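U4/U6 snRNA-associated-splicing factor PRP24 (Saccharomyces cerevisiae, PDB 4N0T) binds U6 small nuclear RNA, promotes its annealing with U4 and acts as a recycling factor of the spliceosome. Local coordinates at residues R312-V317 and A323-R328; K335-L340 and I350-I355. All coordinates share one frame; numbering follows the deposited sequence.

Contacts 1 and 2 belong to the same domain, the occluded RNA-recognition motif, and their centres are 12 Å apart. Contact 1 pairs the strands of a β-hairpin at one side of its sheet; contact 2 lays helix 330-340 against strand 348-353 on the other side of the central strand 281-285. Chain order is sequential, since strand 322-327 leads directly into helix 330-340. The two meet where the F327 ring packs on M336, with F327 CZ 3.5 Å from M336 CG. At their nearest atoms, contact 1 lies about 6 Å and contact 2 about 9 Å from the bound nucleic acid, so neither contact touches the RNA directly.

Contact 1: residues R312-V317 and A323-R328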
# COMPACT_ATOMS: atom_id res chain seq x y z
N ARG A 312 -6.89 -6.22 -19.78
CA ARG A 312 -7.73 -7.13 -19.00
C ARG A 312 -7.42 -7.04 -17.51
O ARG A 312 -8.32 -6.89 -16.67
CB ARG A 312 -7.54 -8.56 -19.50
CG ARG A 312 -7.74 -9.61 -18.43
CD ARG A 312 -9.15 -10.14 -18.41
NE ARG A 312 -9.23 -11.39 -19.17
CZ ARG A 312 -8.63 -12.52 -18.81
NH1 ARG A 312 -7.89 -12.56 -17.70
NH2 ARG A 312 -8.75 -13.61 -19.55
N LYS A 313 -6.13 -7.12 -17.17
CA LYS A 313 -5.72 -7.16 -15.77
C LYS A 313 -4.24 -6.77 -15.62
O LYS A 313 -3.43 -7.05 -16.50
CB LYS A 313 -5.94 -8.57 -15.21
CG LYS A 313 -5.69 -8.71 -13.73
CD LYS A 313 -6.65 -9.71 -13.10
CE LYS A 313 -6.87 -9.40 -11.62
NZ LYS A 313 -7.17 -7.96 -11.39
N ILE A 314 -3.91 -6.12 -14.50
CA ILE A 314 -2.51 -5.85 -14.15
C ILE A 314 -2.22 -6.45 -12.77
O ILE A 314 -2.92 -6.16 -11.80
CB ILE A 314 -2.20 -4.34 -14.13
CG1 ILE A 314 -2.47 -3.72 -15.51
CG2 ILE A 314 -0.73 -4.10 -13.72
CD1 ILE A 314 -2.22 -2.21 -15.57
N LEU A 315 -1.18 -7.28 -12.70
CA LEU A 315 -0.81 -8.00 -11.48
C LEU A 315 0.63 -7.69 -11.12
O LEU A 315 1.51 -7.69 -11.99
CB LEU A 315 -0.96 -9.51 -11.70
CG LEU A 315 -2.32 -9.96 -12.22
CD1 LEU A 315 -2.31 -11.43 -12.58
CD2 LEU A 315 -3.35 -9.71 -11.15
N LEU A 316 0.90 -7.45 -9.85
CA LEU A 316 2.28 -7.25 -9.43
C LEU A 316 2.98 -8.59 -9.19
O LEU A 316 2.36 -9.57 -8.73
CB LEU A 316 2.37 -6.42 -8.16
CG LEU A 316 1.78 -5.02 -8.18
CD1 LEU A 316 2.13 -4.36 -6.85
CD2 LEU A 316 2.35 -4.19 -9.35
N VAL A 317 4.25 -8.63 -9.55
CA VAL A 317 5.10 -9.78 -9.26
C VAL A 317 6.37 -9.20 -8.62
O VAL A 317 7.45 -9.18 -9.24
CB VAL A 317 5.44 -10.59 -10.54
CG1 VAL A 317 6.18 -11.87 -10.17
CG2 VAL A 317 4.18 -10.94 -11.32
N ALA A 323 5.74 -6.58 -13.12
CA ALA A 323 4.28 -6.62 -13.17
C ALA A 323 3.90 -7.37 -14.44
O ALA A 323 4.62 -7.32 -15.45
CB ALA A 323 3.69 -5.21 -13.18
N ILE A 324 2.78 -8.07 -14.36
CA ILE A 324 2.21 -8.75 -15.52
C ILE A 324 1.05 -7.92 -16.03
O ILE A 324 0.19 -7.48 -15.26
CB ILE A 324 1.69 -10.13 -15.15
CG1 ILE A 324 2.87 -11.03 -14.76
CG2 ILE A 324 0.89 -10.73 -16.31
CD1 ILE A 324 2.46 -12.38 -14.16
N ILE A 325 1.05 -7.67 -17.34
CA ILE A 325 -0.07 -6.99 -17.97
C ILE A 325 -0.74 -7.98 -18.89
O ILE A 325 -0.11 -8.51 -19.81
CB ILE A 325 0.40 -5.82 -18.85
CG1 ILE A 325 1.47 -4.98 -18.14
CG2 ILE A 325 -0.81 -4.96 -19.25
CD1 ILE A 325 0.97 -4.22 -16.94
N ILE A 326 -2.01 -8.27 -18.64
CA ILE A 326 -2.73 -9.22 -19.48
C ILE A 326 -3.61 -8.43 -20.43
O ILE A 326 -4.41 -7.58 -19.99
CB ILE A 326 -3.59 -10.16 -18.64
CG1 ILE A 326 -2.73 -10.86 -17.58
CG2 ILE A 326 -4.28 -11.18 -19.53
CD1 ILE A 326 -3.53 -11.85 -16.73
N PHE A 327 -3.41 -8.65 -21.73
CA PHE A 327 -4.19 -7.94 -22.73
C PHE A 327 -5.29 -8.85 -23.27
O PHE A 327 -5.45 -9.97 -22.77
CB PHE A 327 -3.28 -7.48 -23.87
CG PHE A 327 -2.26 -6.45 -23.45
CD1 PHE A 327 -2.63 -5.13 -23.25
CD2 PHE A 327 -0.93 -6.81 -23.25
CE1 PHE A 327 -1.69 -4.17 -22.87
CE2 PHE A 327 0.01 -5.86 -22.86
CZ PHE A 327 -0.37 -4.54 -22.67
N ARG A 328 -6.02 -8.40 -24.28
CA ARG A 328 -7.19 -9.15 -24.74
C ARG A 328 -6.90 -10.12 -25.88
O ARG A 328 -7.62 -11.11 -26.05
CB ARG A 328 -8.34 -8.20 -25.09
CG ARG A 328 -8.57 -7.17 -23.99
CD ARG A 328 -10.04 -7.02 -23.64
NE ARG A 328 -10.39 -7.62 -22.36
CZ ARG A 328 -11.10 -7.01 -21.42
NH1 ARG A 328 -11.54 -5.77 -21.61
NH2 ARG A 328 -11.38 -7.63 -20.28
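A classic β-bulge sets R312 and K313 together opposite I326 in an otherwise regular antiparallel pairing. I326 O accepts two backbone N-H groups: that of R312 at 2.8 Å, bent to 142°, and more weakly that of K313 at 3.3 Å. Within the bulge I326 N donates a nearly straight bond to K313 O (177°); beyond it L315 and I324 exchange a reciprocal pair. The CA of I314 adds a C-H···O contact to I324 O.

On one face of the sheet I314 and I325 run alongside each other in the same direction; I314 CG2 is 3.6 Å from I325 CD1, and both side chains rest on I296 of helix 293-302. The opposite face carries L315, I324 and I326, and here L315 and I326 pack against L269 of helix 258-270. Near the turn V317 CG2, beside its own backbone N because CG1 takes the anti position (chi1 -173°), meets I324 CD1 at 3.6 Å. At the far end R328 is bent back so that one face of its guanidinium lies over R312 CA; R328 NH1 is held by K309 O. Helix 293-302 thus covers the usual helical face of this β2-β3 hairpin, while helix 258-270 covers the L315 and I326 face that a canonical RNA-recognition motif leaves open for RNA, consistent with an occluded RNA-recognition motif.

Contact 2: residues K335-L340 and I350-I355; sequences KMLMIL and IRSGTI. With SO4 (sulfate ion), chain C.
S352 OG donates a hydrogen bond to L337 O, 2.7 Å away, the one hydrogen bond found between residues 335-340 and 350-355. OG approaches L337 O at a C=O···OG angle of 129°, slightly off the carbonyl plane. Placed between its own backbone N and carbonyl carbon (chi1 67°), the hydroxyl is directed at the helix, while S352 N is hydrogen-bonded to N341 OD1, just after the end of the helix.

L337 also reaches the strand with its side chain. With CG anti to the backbone N (chi1 -173°), its CD1 lies 3.6 Å from S352 OG and equally close to G353 N, so a methyl flanks the hydroxyl oxygen. One turn later L340 contributes the apolar part: its CB approaches S352 CB at 4.3 Å, and its side chain continues into the core against I282, L284 and F299. I350 adds its CG1, which comes 4.0 Å from L340 O; that carbonyl is hydrogen-bonded to S343 OG.

Replacing S352 by alanine removes OG, which would probably leave L337 O without this hydroxyl partner and the helix less firmly tied to the strand. Just past G353, T354 is the N-cap of helix 355-365, and its OG1 also binds a sulfate, probably from the crystallisation liquor, together with N356 and R360. The chemistry implies a small seam in which one serine-carbonyl bond, flanked by the L337 methyl and by L340, whose side chain runs into the core, probably helps to hold helix and strand in place.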
# COMPACT_ATOMS: atom_id res chain seq x y z
N LYS A 335 2.34 -6.27 -29.99
CA LYS A 335 2.63 -4.88 -30.32
C LYS A 335 3.02 -4.09 -29.08
O LYS A 335 3.91 -3.22 -29.12
CB LYS A 335 1.44 -4.21 -31.01
CG LYS A 335 1.70 -2.76 -31.44
CD LYS A 335 2.98 -2.62 -32.28
CE LYS A 335 3.20 -1.18 -32.71
NZ LYS A 335 2.08 -0.63 -33.55
N MET A 336 2.36 -4.39 -27.96
CA MET A 336 2.70 -3.74 -26.70
C MET A 336 4.10 -4.14 -26.25
O MET A 336 4.81 -3.33 -25.67
CB MET A 336 1.67 -4.08 -25.63
CG MET A 336 0.34 -3.42 -25.87
SD MET A 336 0.49 -1.63 -26.01
CE MET A 336 0.23 -1.39 -27.77
N LEU A 337 4.48 -5.38 -26.52
CA LEU A 337 5.83 -5.85 -26.20
C LEU A 337 6.85 -4.94 -26.86
O LEU A 337 7.80 -4.46 -26.23
CB LEU A 337 6.02 -7.28 -26.70
CG LEU A 337 7.34 -7.94 -26.28
CD1 LEU A 337 7.27 -8.42 -24.83
CD2 LEU A 337 7.70 -9.09 -27.19
N MET A 338 6.65 -4.68 -28.15
CA MET A 338 7.54 -3.82 -28.91
C MET A 338 7.55 -2.37 -28.40
O MET A 338 8.62 -1.79 -28.17
CB MET A 338 7.16 -3.85 -30.39
CG MET A 338 7.99 -2.91 -31.23
SD MET A 338 7.33 -2.74 -32.90
CE MET A 338 7.44 -4.44 -33.48
N ILE A 339 6.37 -1.79 -28.26
CA ILE A 339 6.23 -0.40 -27.82
C ILE A 339 6.81 -0.16 -26.43
O ILE A 339 7.49 0.84 -26.18
CB ILE A 339 4.75 0.05 -27.85
CG1 ILE A 339 4.27 0.25 -29.30
CG2 ILE A 339 4.55 1.35 -27.07
CD1 ILE A 339 2.80 0.63 -29.39
N LEU A 340 6.55 -1.06 -25.50
CA LEU A 340 6.93 -0.79 -24.11
C LEU A 340 8.41 -0.99 -23.80
O LEU A 340 8.94 -0.37 -22.88
CB LEU A 340 6.06 -1.61 -23.14
CG LEU A 340 4.65 -1.04 -23.03
CD1 LEU A 340 3.73 -1.97 -22.26
CD2 LEU A 340 4.71 0.31 -22.35
N ILE A 350 12.32 1.05 -18.67
CA ILE A 350 11.80 -0.26 -18.32
C ILE A 350 11.92 -1.20 -19.51
O ILE A 350 12.02 -0.74 -20.67
CB ILE A 350 10.32 -0.21 -17.89
CG1 ILE A 350 9.49 0.49 -18.97
CG2 ILE A 350 10.18 0.48 -16.54
CD1 ILE A 350 7.97 0.44 -18.73
N ARG A 351 11.92 -2.49 -19.22
CA ARG A 351 11.99 -3.52 -20.24
C ARG A 351 10.66 -4.25 -20.30
O ARG A 351 9.90 -4.25 -19.32
CB ARG A 351 13.09 -4.52 -19.90
CG ARG A 351 14.43 -3.88 -19.59
CD ARG A 351 15.48 -4.92 -19.22
NE ARG A 351 16.83 -4.39 -19.41
CZ ARG A 351 17.82 -5.05 -20.00
NH1 ARG A 351 17.63 -6.28 -20.46
NH2 ARG A 351 19.00 -4.47 -20.12
N SER A 352 10.38 -4.86 -21.44
CA SER A 352 9.23 -5.75 -21.58
C SER A 352 9.75 -7.13 -21.95
O SER A 352 10.88 -7.26 -22.45
CB SER A 352 8.28 -5.24 -22.66
OG SER A 352 8.90 -5.33 -23.94
N GLY A 353 8.96 -8.16 -21.71
CA GLY A 353 9.41 -9.50 -22.02
C GLY A 353 8.42 -10.52 -21.53
O GLY A 353 7.37 -10.14 -20.99
N THR A 354 8.73 -11.79 -21.71
CA THR A 354 7.90 -12.86 -21.17
C THR A 354 8.16 -13.00 -19.69
O THR A 354 9.06 -12.35 -19.13
CB THR A 354 8.27 -14.20 -21.82
OG1 THR A 354 9.61 -14.53 -21.46
CG2 THR A 354 8.14 -14.12 -23.33
N ILE A 355 7.37 -13.85 -19.03
CA ILE A 355 7.64 -14.17 -17.64
C ILE A 355 9.08 -14.66 -17.46
O ILE A 355 9.78 -14.22 -16.56
CB ILE A 355 6.63 -15.22 -17.08
CG1 ILE A 355 5.26 -14.56 -16.95
CG2 ILE A 355 7.11 -15.77 -15.74
CD1 ILE A 355 4.12 -15.55 -16.72
S SO4 C . 11.04 -18.14 -22.82
O1 SO4 C . 9.67 -18.37 -22.36
O2 SO4 C . 11.96 -19.01 -22.08
O3 SO4 C . 11.13 -18.43 -24.25
O4 SO4 C . 11.38 -16.74 -22.60